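Local coordinates for protein galactitol 1-phosphate 5-dehydrogenase (Escherichia coli, PDB 4UEJ) that oxidises galactitol 1-phosphate to D-tagatose 6-phosphate with NAD(+) as acceptor, as a homodimeric zinc-containing dehydrogenase of the alcohol dehydrogenase family, at residues 87-90 with 91-94; 123-126 with 127-130. All blocks are in the same frame, centred on the assembly; numbering follows the deposited sequence.

Contact 1 of 2, residues 87-90 with 91-94; sequences LPCF and TCPE. With ZN (zinc ion), chain C.
The ring of Phe-90, whose CB lies 3.6 Å from Thr-91 N, is flanked on one face by Pro-88: CG of the proline sits 3.4 Å above the ring plane, offset toward the rim. Trp-294 meets the same ring edge-to-face. The ring thus leans back over its own N-terminal side, while the backbone of Phe-90, with a positive phi of 68°, turns the chain round the zinc ion.

The metal holds the two sides of that turn together. Cys-89 SG binds the zinc ion at 2.3 Å, and Cys-92 SG at the same 2.3 Å. The two Zn-S bonds open to about 106°, close to tetrahedral, and Cys-95 and Cys-103 supply the other two sulfurs. In Cys-89 the sulfur stands between backbone N and carbonyl carbon, a torsion that sets SG within reach of both Thr-91 N and the zinc ion. There it accepts a nearly straight hydrogen bond from Thr-91 N, 3.3 Å long with an N-H...S angle of 166°. Such a donor would probably help to spread the negative charge of the zinc-bound sulfur. OG1 of Thr-91 flanks this bond, 3.6 Å from Cys-89 SG.

This Cys-X-X-Cys turn forms half of a four-cysteine zinc site, the structural zinc lobe of the family. It joins strand 86-87 to helix 93-96, where Cys-92 is the N-cap and its sulfur also caps a backbone N of the first turn. Glu-94, on that helix, forms a salt bridge with Arg-228 of the second subunit.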
loop_
_atom_site.group_PDB
_atom_site.type_symbol
_atom_site.label_atom_id
_atom_site.label_comp_id
_atom_site.label_asym_id
_atom_site.label_seq_id
_atom_site.Cartn_x
_atom_site.Cartn_y
_atom_site.Cartn_z
ATOM N N LEU A 87 20.572 -3.671 -15.873
ATOM C CA LEU A 87 21.416 -4.854 -15.823
ATOM C C LEU A 87 21.555 -5.311 -14.381
ATOM O O LEU A 87 22.385 -4.789 -13.638
ATOM C CB LEU A 87 22.795 -4.589 -16.436
ATOM C CG LEU A 87 23.692 -5.826 -16.581
ATOM C CD1 LEU A 87 23.130 -6.802 -17.612
ATOM C CD2 LEU A 87 25.136 -5.448 -16.914
ATOM N N PRO A 88 20.730 -6.285 -13.976
ATOM C CA PRO A 88 20.901 -6.869 -12.644
ATOM C C PRO A 88 22.164 -7.724 -12.585
ATOM O O PRO A 88 22.737 -8.070 -13.634
ATOM C CB PRO A 88 19.641 -7.721 -12.457
ATOM C CG PRO A 88 19.109 -7.959 -13.802
ATOM C CD PRO A 88 19.628 -6.898 -14.732
ATOM N N CYS A 89 22.591 -8.071 -11.376
ATOM C CA CYS A 89 23.804 -8.871 -11.193
ATOM C C CYS A 89 23.527 -10.358 -11.427
ATOM O O CYS A 89 24.446 -11.123 -11.762
ATOM C CB CYS A 89 24.397 -8.648 -9.794
ATOM S SG CYS A 89 23.624 -9.596 -8.442
ATOM N N PHE A 90 22.261 -10.743 -11.237
ATOM C CA PHE A 90 21.751 -12.103 -11.444
ATOM C C PHE A 90 22.271 -13.144 -10.463
ATOM O O PHE A 90 22.039 -14.345 -10.654
ATOM C CB PHE A 90 22.045 -12.586 -12.870
ATOM C CG PHE A 90 21.262 -11.871 -13.916
ATOM C CD1 PHE A 90 19.887 -11.994 -13.971
ATOM C CD2 PHE A 90 21.905 -11.090 -14.863
ATOM C CE1 PHE A 90 19.164 -11.332 -14.944
ATOM C CE2 PHE A 90 21.190 -10.427 -15.835
ATOM C CZ PHE A 90 19.820 -10.556 -15.881
ATOM N N THR A 91 22.965 -12.710 -9.416
ATOM C CA THR A 91 23.559 -13.674 -8.489
ATOM C C THR A 91 23.320 -13.367 -7.009
ATOM O O THR A 91 23.744 -14.135 -6.154
ATOM C CB THR A 91 25.083 -13.787 -8.704
ATOM O OG1 THR A 91 25.706 -12.537 -8.391
ATOM C CG2 THR A 91 25.393 -14.172 -10.150
ATOM N N CYS A 92 22.655 -12.254 -6.709
ATOM C CA CYS A 92 22.312 -11.930 -5.318
ATOM C C CYS A 92 20.976 -12.588 -4.978
ATOM O O CYS A 92 20.267 -13.025 -5.878
ATOM C CB CYS A 92 22.232 -10.423 -5.108
ATOM S SG CYS A 92 20.829 -9.651 -5.950
ATOM N N PRO A 93 20.633 -12.677 -3.678
ATOM C CA PRO A 93 19.379 -13.343 -3.310
ATOM C C PRO A 93 18.145 -12.726 -3.958
ATOM O O PRO A 93 17.263 -13.473 -4.366
ATOM C CB PRO A 93 19.331 -13.176 -1.787
ATOM C CG PRO A 93 20.758 -13.121 -1.387
ATOM C CD PRO A 93 21.443 -12.349 -2.488
ATOM N N GLU A 94 18.086 -11.400 -4.044
ATOM C CA GLU A 94 16.966 -10.732 -4.703
ATOM C C GLU A 94 16.841 -11.185 -6.164
ATOM O O GLU A 94 15.757 -11.535 -6.618
ATOM C CB GLU A 94 17.126 -9.213 -4.623
ATOM C CG GLU A 94 16.702 -8.584 -3.294
ATOM C CD GLU A 94 17.774 -8.670 -2.210
ATOM O OE1 GLU A 94 18.790 -9.374 -2.409
ATOM O OE2 GLU A 94 17.594 -8.027 -1.152
HETATM ZN ZN ZN C . 21.399 -8.933 -8.095
#

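Contact 2 of 2, residues 123-126 with 127-130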
loop_
_atom_site.group_PDB
_atom_site.type_symbol
_atom_site.label_atom_id
_atom_site.label_comp_id
_atom_site.label_asym_id
_atom_site.label_seq_id
_atom_site.Cartn_x
_atom_site.Cartn_y
_atom_site.Cartn_z
ATOM N N VAL A 123 26.417 -2.640 -25.303
ATOM C CA VAL A 123 25.710 -3.139 -24.120
ATOM C C VAL A 123 25.823 -4.659 -24.037
ATOM O O VAL A 123 26.279 -5.302 -24.980
ATOM C CB VAL A 123 24.206 -2.759 -24.128
ATOM C CG1 VAL A 123 24.017 -1.248 -24.233
ATOM C CG2 VAL A 123 23.478 -3.463 -25.261
ATOM N N LYS A 124 25.395 -5.239 -22.916
ATOM C CA LYS A 124 25.361 -6.694 -22.798
ATOM C C LYS A 124 24.249 -7.278 -23.659
ATOM O O LYS A 124 23.237 -6.625 -23.902
ATOM C CB LYS A 124 25.158 -7.128 -21.343
ATOM C CG LYS A 124 26.133 -6.516 -20.364
ATOM C CD LYS A 124 27.568 -6.732 -20.775
ATOM C CE LYS A 124 28.490 -6.087 -19.751
ATOM N NZ LYS A 124 29.927 -6.183 -20.114
ATOM N N ARG A 125 24.449 -8.509 -24.121
ATOM C CA ARG A 125 23.384 -9.262 -24.788
ATOM C C ARG A 125 22.078 -9.199 -23.998
ATOM O O ARG A 125 20.991 -9.049 -24.565
ATOM C CB ARG A 125 23.805 -10.725 -24.986
ATOM C CG ARG A 125 22.671 -11.664 -25.411
ATOM C CD ARG A 125 22.093 -11.261 -26.753
ATOM N NE ARG A 125 20.957 -12.095 -27.141
ATOM C CZ ARG A 125 19.684 -11.805 -26.879
ATOM N NH1 ARG A 125 19.366 -10.698 -26.217
ATOM N NH2 ARG A 125 18.722 -12.625 -27.281
ATOM N N LYS A 126 22.186 -9.287 -22.678
ATOM C CA LYS A 126 21.000 -9.291 -21.835
ATOM C C LYS A 126 20.324 -7.923 -21.784
ATOM O O LYS A 126 19.234 -7.794 -21.231
ATOM C CB LYS A 126 21.351 -9.762 -20.425
ATOM C CG LYS A 126 21.554 -11.274 -20.347
ATOM C CD LYS A 126 21.618 -11.763 -18.914
ATOM C CE LYS A 126 21.110 -13.194 -18.798
ATOM N NZ LYS A 126 21.812 -14.109 -19.741
ATOM N N ASN A 127 20.973 -6.914 -22.363
ATOM C CA ASN A 127 20.409 -5.566 -22.435
ATOM C C ASN A 127 19.739 -5.252 -23.772
ATOM O O ASN A 127 19.444 -4.096 -24.056
ATOM C CB ASN A 127 21.490 -4.504 -22.180
ATOM C CG ASN A 127 21.995 -4.500 -20.757
ATOM O OD1 ASN A 127 23.208 -4.541 -20.522
ATOM N ND2 ASN A 127 21.072 -4.432 -19.793
ATOM N N VAL A 128 19.529 -6.259 -24.612
ATOM C CA VAL A 128 18.729 -6.033 -25.816
ATOM C C VAL A 128 17.649 -7.092 -25.942
ATOM O O VAL A 128 17.801 -8.223 -25.471
ATOM C CB VAL A 128 19.575 -6.018 -27.107
ATOM C CG1 VAL A 128 20.543 -4.842 -27.106
ATOM C CG2 VAL A 128 20.320 -7.319 -27.277
ATOM N N PHE A 129 16.563 -6.698 -26.595
ATOM C CA PHE A 129 15.366 -7.510 -26.735
ATOM C C PHE A 129 14.969 -7.487 -28.197
ATOM O O PHE A 129 14.710 -6.430 -28.750
ATOM C CB PHE A 129 14.256 -6.963 -25.832
ATOM C CG PHE A 129 12.908 -7.589 -26.039
ATOM C CD1 PHE A 129 12.567 -8.761 -25.384
ATOM C CD2 PHE A 129 11.952 -6.964 -26.831
ATOM C CE1 PHE A 129 11.310 -9.324 -25.547
ATOM C CE2 PHE A 129 10.698 -7.520 -26.996
ATOM C CZ PHE A 129 10.380 -8.709 -26.353
ATOM N N ALA A 130 14.964 -8.659 -28.823
ATOM C CA ALA A 130 14.762 -8.751 -30.265
ATOM C C ALA A 130 13.340 -8.378 -30.652
ATOM O O ALA A 130 12.388 -8.843 -30.038
ATOM C CB ALA A 130 15.091 -10.152 -30.755
HETATM O O HOH W 1 17.163 -9.348 -22.998
#
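Asn-127 folds back against Lys-124 and Val-123, and this is where the turn is tight. Its backbone N gives a 2.8 Å hydrogen bond to Lys-124 O, three residues back, the spacing of a 3-10 turn. The next bond in the series runs from Val-128 N to Arg-125 O, 3.2 Å long. With CG beside its own backbone N (chi1 -69°), the Asn-127 amide returns toward the strand end. OD1 takes a weak bond from Lys-124 N (3.3 Å, 139°) and also lies 3.3 Å from Lys-124 CB, the two side chains running alongside each other. ND2 of the buried amide bonds to Val-84 O. Replacing Asn-127 with an alanine would probably leave Val-84 O without this amide donor and Lys-124 N without its weak acceptor, so that the turn is less firmly tied to Val-84. Next to the amide, Val-123 CG2 meets Val-128 CG1 at 3.7 Å, a small apolar pair continued by Val-28.

The other side is polar and partly open to solvent. The Arg-125 chain bends at chi2 (62°) and crosses Val-128 at about a right angle, setting NH1 3.0 Å from Val-128 O, with that oxygen at the guanidinium edge and in its plane. NH2 forms a salt bridge with Asp-74. The looser part is where Lys-126 is exposed: one water donates to both Lys-126 O and Val-128 O, bridging the turn, and Trp-294 NE1 also bonds to Lys-126 O.

Together these residues make a strand-3-10-strand connection in the GroES-like catalytic domain, leading from strand 120-124, paired with 27-36, to strand 128-130, paired with 80-83.

From the N terminus, the chain leaves strand 86-87 and makes contact 1 as a tight turn round a zinc ion, entering helix 93-96. It closes well before contact 2 begins at the end of strand 120-124, so the two follow in series, neither nesting nor crossing. Each closes only a few residues of chain, and they lie about 16 Å apart, centre to centre, yet their edges meet. Phe-90 CE2 packs on Lys-126 CD at 3.4 Å, and Leu-87 rests on Lys-124 and Asn-127. Trp-294 reaches both turns. These contacts join the start of the zinc-binding loop to the strand end and turn at 123-128 in the GroES-like domain.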